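Minor fimbrium subunit Mfa5 (Porphyromonas gingivalis ATCC 33277, PDB 6TO1) serves as an accessory subunit of the minor fimbriae, filamentous surface pili that mediate biofilm formation and adhesion to host cells and other oral bacteria. Local coordinates at residues I132-S137 against A200-W205; V175-E180 against W205-Q210. All coordinates share one frame; numbering follows the deposited sequence.

Contact 1 (I132-S137 against A200-W205); sequences IDQSSS and ALTPIW. With MG (magnesium ion), chain B; PO4 (phosphate ion), chain C.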
# COMPACT_ATOMS: atom_id res chain seq x y z
N ILE A 132 -16.39 -30.56 3.22
CA ILE A 132 -17.64 -30.91 2.54
C ILE A 132 -18.20 -32.22 3.10
O ILE A 132 -17.52 -33.25 3.09
CB ILE A 132 -17.46 -30.99 1.01
CG1 ILE A 132 -16.75 -29.74 0.49
CG2 ILE A 132 -18.83 -31.16 0.31
CD1 ILE A 132 -16.64 -29.64 -1.03
N ASP A 133 -19.45 -32.15 3.55
CA ASP A 133 -20.29 -33.28 3.98
C ASP A 133 -20.66 -34.13 2.77
O ASP A 133 -21.35 -33.65 1.87
CB ASP A 133 -21.51 -32.62 4.62
CG ASP A 133 -22.51 -33.58 5.21
OD1 ASP A 133 -22.48 -34.81 4.96
OD2 ASP A 133 -23.38 -33.05 5.92
N GLN A 134 -20.15 -35.37 2.70
CA GLN A 134 -20.60 -36.35 1.70
C GLN A 134 -21.34 -37.51 2.36
O GLN A 134 -21.24 -38.67 1.92
CB GLN A 134 -19.43 -36.85 0.84
CG GLN A 134 -18.34 -37.62 1.53
CD GLN A 134 -17.39 -38.35 0.55
OE1 GLN A 134 -17.22 -37.93 -0.59
NE2 GLN A 134 -16.79 -39.43 1.01
N SER A 135 -22.07 -37.23 3.44
CA SER A 135 -22.81 -38.27 4.15
C SER A 135 -24.03 -38.69 3.35
O SER A 135 -24.44 -38.02 2.42
CB SER A 135 -23.23 -37.77 5.54
OG SER A 135 -24.19 -36.74 5.41
N SER A 136 -24.63 -39.82 3.75
CA SER A 136 -25.74 -40.38 2.97
C SER A 136 -26.96 -39.47 2.94
O SER A 136 -27.72 -39.47 1.96
CB SER A 136 -26.07 -41.79 3.52
OG SER A 136 -26.98 -41.73 4.59
N SER A 137 -27.14 -38.61 3.96
CA SER A 137 -28.25 -37.67 3.92
C SER A 137 -28.11 -36.65 2.79
O SER A 137 -29.11 -35.98 2.46
CB SER A 137 -28.37 -36.94 5.27
OG SER A 137 -27.19 -36.17 5.48
N ALA A 200 -15.47 -35.85 -7.34
CA ALA A 200 -15.47 -37.27 -6.99
C ALA A 200 -16.17 -37.56 -5.66
O ALA A 200 -16.12 -38.71 -5.19
CB ALA A 200 -14.04 -37.81 -6.91
N LEU A 201 -16.78 -36.56 -5.02
CA LEU A 201 -17.52 -36.78 -3.79
C LEU A 201 -18.65 -37.77 -4.04
O LEU A 201 -19.31 -37.73 -5.09
CB LEU A 201 -18.11 -35.47 -3.27
CG LEU A 201 -17.16 -34.36 -2.85
CD1 LEU A 201 -18.02 -33.13 -2.47
CD2 LEU A 201 -16.26 -34.77 -1.70
N THR A 202 -18.92 -38.62 -3.06
CA THR A 202 -19.92 -39.66 -3.20
C THR A 202 -20.55 -39.93 -1.84
O THR A 202 -19.85 -39.89 -0.83
CB THR A 202 -19.25 -40.93 -3.76
OG1 THR A 202 -20.24 -41.86 -4.19
CG2 THR A 202 -18.39 -41.56 -2.70
N PRO A 203 -21.85 -40.20 -1.79
CA PRO A 203 -22.52 -40.32 -0.48
C PRO A 203 -22.16 -41.60 0.25
O PRO A 203 -22.28 -42.70 -0.29
CB PRO A 203 -24.01 -40.27 -0.82
CG PRO A 203 -24.10 -39.84 -2.25
CD PRO A 203 -22.81 -40.21 -2.91
N ILE A 204 -21.75 -41.46 1.52
CA ILE A 204 -21.36 -42.56 2.37
C ILE A 204 -22.03 -42.35 3.72
O ILE A 204 -22.15 -41.22 4.19
CB ILE A 204 -19.82 -42.65 2.53
CG1 ILE A 204 -19.18 -42.94 1.17
CG2 ILE A 204 -19.44 -43.70 3.54
CD1 ILE A 204 -17.66 -42.91 1.19
N TRP A 205 -22.47 -43.44 4.36
CA TRP A 205 -23.20 -43.30 5.62
C TRP A 205 -22.36 -42.55 6.66
O TRP A 205 -21.14 -42.70 6.74
CB TRP A 205 -23.61 -44.69 6.20
CG TRP A 205 -22.46 -45.63 6.53
CD1 TRP A 205 -21.87 -46.57 5.71
CD2 TRP A 205 -21.74 -45.71 7.79
NE1 TRP A 205 -20.84 -47.20 6.37
CE2 TRP A 205 -20.75 -46.70 7.65
CE3 TRP A 205 -21.86 -45.05 9.00
CZ2 TRP A 205 -19.87 -47.02 8.67
CZ3 TRP A 205 -20.97 -45.36 10.01
CH2 TRP A 205 -20.00 -46.35 9.85
MG MG B . -25.68 -36.62 6.87
P PO4 C . -26.13 -39.78 7.51
O1 PO4 C . -25.58 -40.97 6.71
O2 PO4 C . -25.35 -39.63 8.81
O3 PO4 C . -27.57 -40.11 7.86
O4 PO4 C . -26.14 -38.54 6.70
O HOH W 1 -25.37 -34.61 6.90
O HOH W 2 -27.08 -36.25 8.38
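The metal-binding loop of the von Willebrand factor A domain, an Asp-Gln-Ser-Ser-Ser run at the end of strand 126-133, meets the loop after helix 191-199 chiefly through Gln134, which packs against Leu201, Thr202 and Ile204. Gln134 O accepts a hydrogen bond from Ile204 N at 2.9 Å. Ser135 and Ile204 form a single beta bridge here. The Gln134 side chain runs extended beyond CG toward residues 201-204: OE1 takes Thr202 N at 3.1 Å, the donor standing well above the amide plane, while NE2 lies beside Ile204 CD1 and hydrogen-bonds to Asp178 OD2. Both ends of this buried amide are thus satisfied, which fixes its flip. Deeper in, Ile132 and Leu201 cross at about a right angle, CG2 of Ile132 reaching CD1 of Leu201 at 3.5 Å.

On the metal side, Ser135 OG, set between its own backbone N and carbonyl carbon (chi1 67°), binds magnesium at 2.1 Å, as does Ser137 OG. Asp133 stays in the second shell. Its OD1 receives Ser135 N in an Asx turn and, on its syn lone pair, Ser135 OG at 2.6 Å; OD2 accepts from a metal-bound water. Ser136 OG donates to O1 of a phosphate ion, probably from the crystallisation liquor, at 2.7 Å, and Ser137 N donates to phosphate O4, which is itself a magnesium ligand. An aspartate reaching the metal through water and two serines binding it directly are the signature of the DxSxS motif of a metal-ion-dependent adhesion site, or MIDAS.

Contact 2 (V175-E180 against W205-Q210); sequences VSYDHE and WGTHTQ. With MG (magnesium ion), chain B; PO4 (phosphate ion), chain C.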
# COMPACT_ATOMS: atom_id res chain seq x y z
N VAL A 175 -11.13 -30.96 2.54
CA VAL A 175 -11.54 -32.08 3.37
C VAL A 175 -12.96 -32.51 2.97
O VAL A 175 -13.84 -31.67 2.75
CB VAL A 175 -11.52 -31.69 4.87
CG1 VAL A 175 -12.10 -32.83 5.72
CG2 VAL A 175 -10.12 -31.34 5.34
N SER A 176 -13.20 -33.81 2.89
CA SER A 176 -14.56 -34.33 2.82
C SER A 176 -14.77 -35.21 4.04
O SER A 176 -13.81 -35.61 4.72
CB SER A 176 -14.81 -35.12 1.53
OG SER A 176 -14.10 -36.34 1.55
N TYR A 177 -16.03 -35.50 4.35
CA TYR A 177 -16.26 -36.39 5.45
C TYR A 177 -17.59 -37.11 5.31
O TYR A 177 -18.55 -36.61 4.72
CB TYR A 177 -16.20 -35.68 6.82
CG TYR A 177 -17.33 -34.71 7.07
CD1 TYR A 177 -18.47 -35.10 7.76
CD2 TYR A 177 -17.25 -33.40 6.66
CE1 TYR A 177 -19.50 -34.22 8.00
CE2 TYR A 177 -18.27 -32.52 6.89
CZ TYR A 177 -19.39 -32.93 7.57
OH TYR A 177 -20.41 -32.03 7.82
N ASP A 178 -17.60 -38.31 5.87
CA ASP A 178 -18.81 -39.09 6.09
C ASP A 178 -18.73 -39.59 7.54
O ASP A 178 -18.77 -38.78 8.48
CB ASP A 178 -18.93 -40.23 5.07
CG ASP A 178 -17.63 -40.96 4.82
OD1 ASP A 178 -17.23 -41.79 5.68
OD2 ASP A 178 -17.00 -40.69 3.75
N HIS A 179 -18.64 -40.90 7.75
CA HIS A 179 -18.42 -41.36 9.11
C HIS A 179 -16.98 -41.15 9.57
O HIS A 179 -16.69 -41.37 10.74
CB HIS A 179 -18.82 -42.84 9.30
CG HIS A 179 -18.15 -43.78 8.35
ND1 HIS A 179 -18.72 -44.12 7.14
CD2 HIS A 179 -16.97 -44.44 8.43
CE1 HIS A 179 -17.92 -44.98 6.52
NE2 HIS A 179 -16.86 -45.18 7.27
N GLU A 180 -16.10 -40.70 8.68
CA GLU A 180 -14.73 -40.32 9.02
C GLU A 180 -14.31 -39.23 8.04
O GLU A 180 -14.88 -39.11 6.95
CB GLU A 180 -13.78 -41.53 8.94
CG GLU A 180 -13.69 -42.01 7.53
CD GLU A 180 -13.04 -43.36 7.37
OE1 GLU A 180 -12.31 -43.79 8.28
OE2 GLU A 180 -13.26 -43.97 6.30
N TRP A 205 -22.47 -43.44 4.36
CA TRP A 205 -23.20 -43.30 5.62
C TRP A 205 -22.36 -42.55 6.66
O TRP A 205 -21.14 -42.70 6.74
CB TRP A 205 -23.61 -44.69 6.20
CG TRP A 205 -22.46 -45.63 6.53
CD1 TRP A 205 -21.87 -46.57 5.71
CD2 TRP A 205 -21.74 -45.71 7.79
NE1 TRP A 205 -20.84 -47.20 6.37
CE2 TRP A 205 -20.75 -46.70 7.65
CE3 TRP A 205 -21.86 -45.05 9.00
CZ2 TRP A 205 -19.87 -47.02 8.67
CZ3 TRP A 205 -20.97 -45.36 10.01
CH2 TRP A 205 -20.00 -46.35 9.85
N GLY A 206 -23.05 -41.78 7.51
CA GLY A 206 -22.42 -41.19 8.67
C GLY A 206 -22.09 -39.73 8.45
O GLY A 206 -21.63 -39.37 7.38
N THR A 207 -22.30 -38.88 9.45
CA THR A 207 -22.04 -37.45 9.33
C THR A 207 -21.18 -37.00 10.51
O THR A 207 -21.69 -36.49 11.52
CB THR A 207 -23.35 -36.66 9.23
OG1 THR A 207 -24.22 -37.20 8.21
CG2 THR A 207 -23.07 -35.19 8.94
N HIS A 208 -19.87 -37.16 10.37
CA HIS A 208 -18.90 -36.89 11.46
C HIS A 208 -18.36 -35.47 11.30
O HIS A 208 -17.21 -35.23 10.93
CB HIS A 208 -17.79 -37.92 11.42
CG HIS A 208 -17.07 -38.14 12.71
ND1 HIS A 208 -16.62 -37.11 13.51
CD2 HIS A 208 -16.66 -39.28 13.31
CE1 HIS A 208 -15.98 -37.61 14.56
NE2 HIS A 208 -16.01 -38.93 14.46
N THR A 209 -19.27 -34.50 11.51
CA THR A 209 -18.91 -33.10 11.27
C THR A 209 -17.76 -32.67 12.18
O THR A 209 -16.84 -31.96 11.75
CB THR A 209 -20.16 -32.24 11.45
OG1 THR A 209 -21.18 -32.73 10.56
CG2 THR A 209 -19.90 -30.76 11.16
N GLN A 210 -17.77 -33.12 13.43
CA GLN A 210 -16.63 -32.83 14.29
C GLN A 210 -15.34 -33.32 13.65
O GLN A 210 -14.32 -32.62 13.65
CB GLN A 210 -16.83 -33.48 15.65
CG GLN A 210 -15.57 -33.46 16.48
CD GLN A 210 -15.74 -33.97 17.89
OE1 GLN A 210 -16.50 -34.92 18.15
NE2 GLN A 210 -15.02 -33.33 18.82
MG MG B . -25.68 -36.62 6.87
P PO4 C . -26.13 -39.78 7.51
O1 PO4 C . -25.58 -40.97 6.71
O2 PO4 C . -25.35 -39.63 8.81
O3 PO4 C . -27.57 -40.11 7.86
O4 PO4 C . -26.14 -38.54 6.70
O HOH W 1 -25.37 -34.61 6.90
O HOH W 2 -27.08 -36.25 8.38
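The second metal-binding loop of the MIDAS, which carries Thr207 just ahead of helix 209-220, lies against the turn between strands 170-177 and 181-186, where His179 meets Trp205. His179 CG lies between the backbone N and the carbonyl carbon (chi1 55°), and the imidazole stacks face to face on the six-membered ring of the indole, centroids 3.7 Å apart and planes at 13°, with Trp205 CZ2 over the centre of the histidine ring. His179 CB also makes a CH-pi contact over the same indole ring. His179 ND1 donates to Trp205 O at 2.8 Å, the oxygen lying in the imidazole plane, so the bond fixes the ring's rotation while the stack covers its face. Asp178 OD1 sits over the opposite face, toward the rim; its OD2 is hydrogen-bonded to His182 NE2 as well as to Gln134.

One step on, His208 N donates to Asp178 O at 2.7 Å, and His208 CD2 brings its ring edge to His179 O. His208 occupies the N-cap position of helix 209-220, its ND1 accepting from Gly211 N. Farther along, Tyr177 OH and Thr209 OG1 are 2.9 Å apart, and Thr207 CG2 meets the edge of the tyrosine ring near its plane.

Between these grips, Thr207 OG1 binds magnesium at 2.1 Å and donates to phosphate O2, while Gly206 N donates to phosphate O1 at 2.8 Å. At Gly206 the backbone turns to a positive phi (102°), its CA lies 4.0 Å from His179 CA, and the direction a CB would take is filled by His179 CB. The ND1 bond implies a proton on that nitrogen, whatever the state of NE2.

From the N terminus, strand 126-133 enters the magnesium loop, the chain passes through helix 143-160 and strand 170-177 to the turn at 178-180, then through strand 181-186 and helix 191-199 to the loop at 200-208. Contact 1 closes the span from 132-137 to 200-205; contact 2 starts within that span, at 175-180, and ends just beyond it at 205-210, so the two closures cross. Trp205 belongs to both. Their centres are 8 Å apart, and the neighbouring strands 126-133 and 170-177 join them in one sheet, where Ile132 N lies 2.8 Å from Val175 O, a probable hydrogen bond. The magnesium draws ligands from both loops.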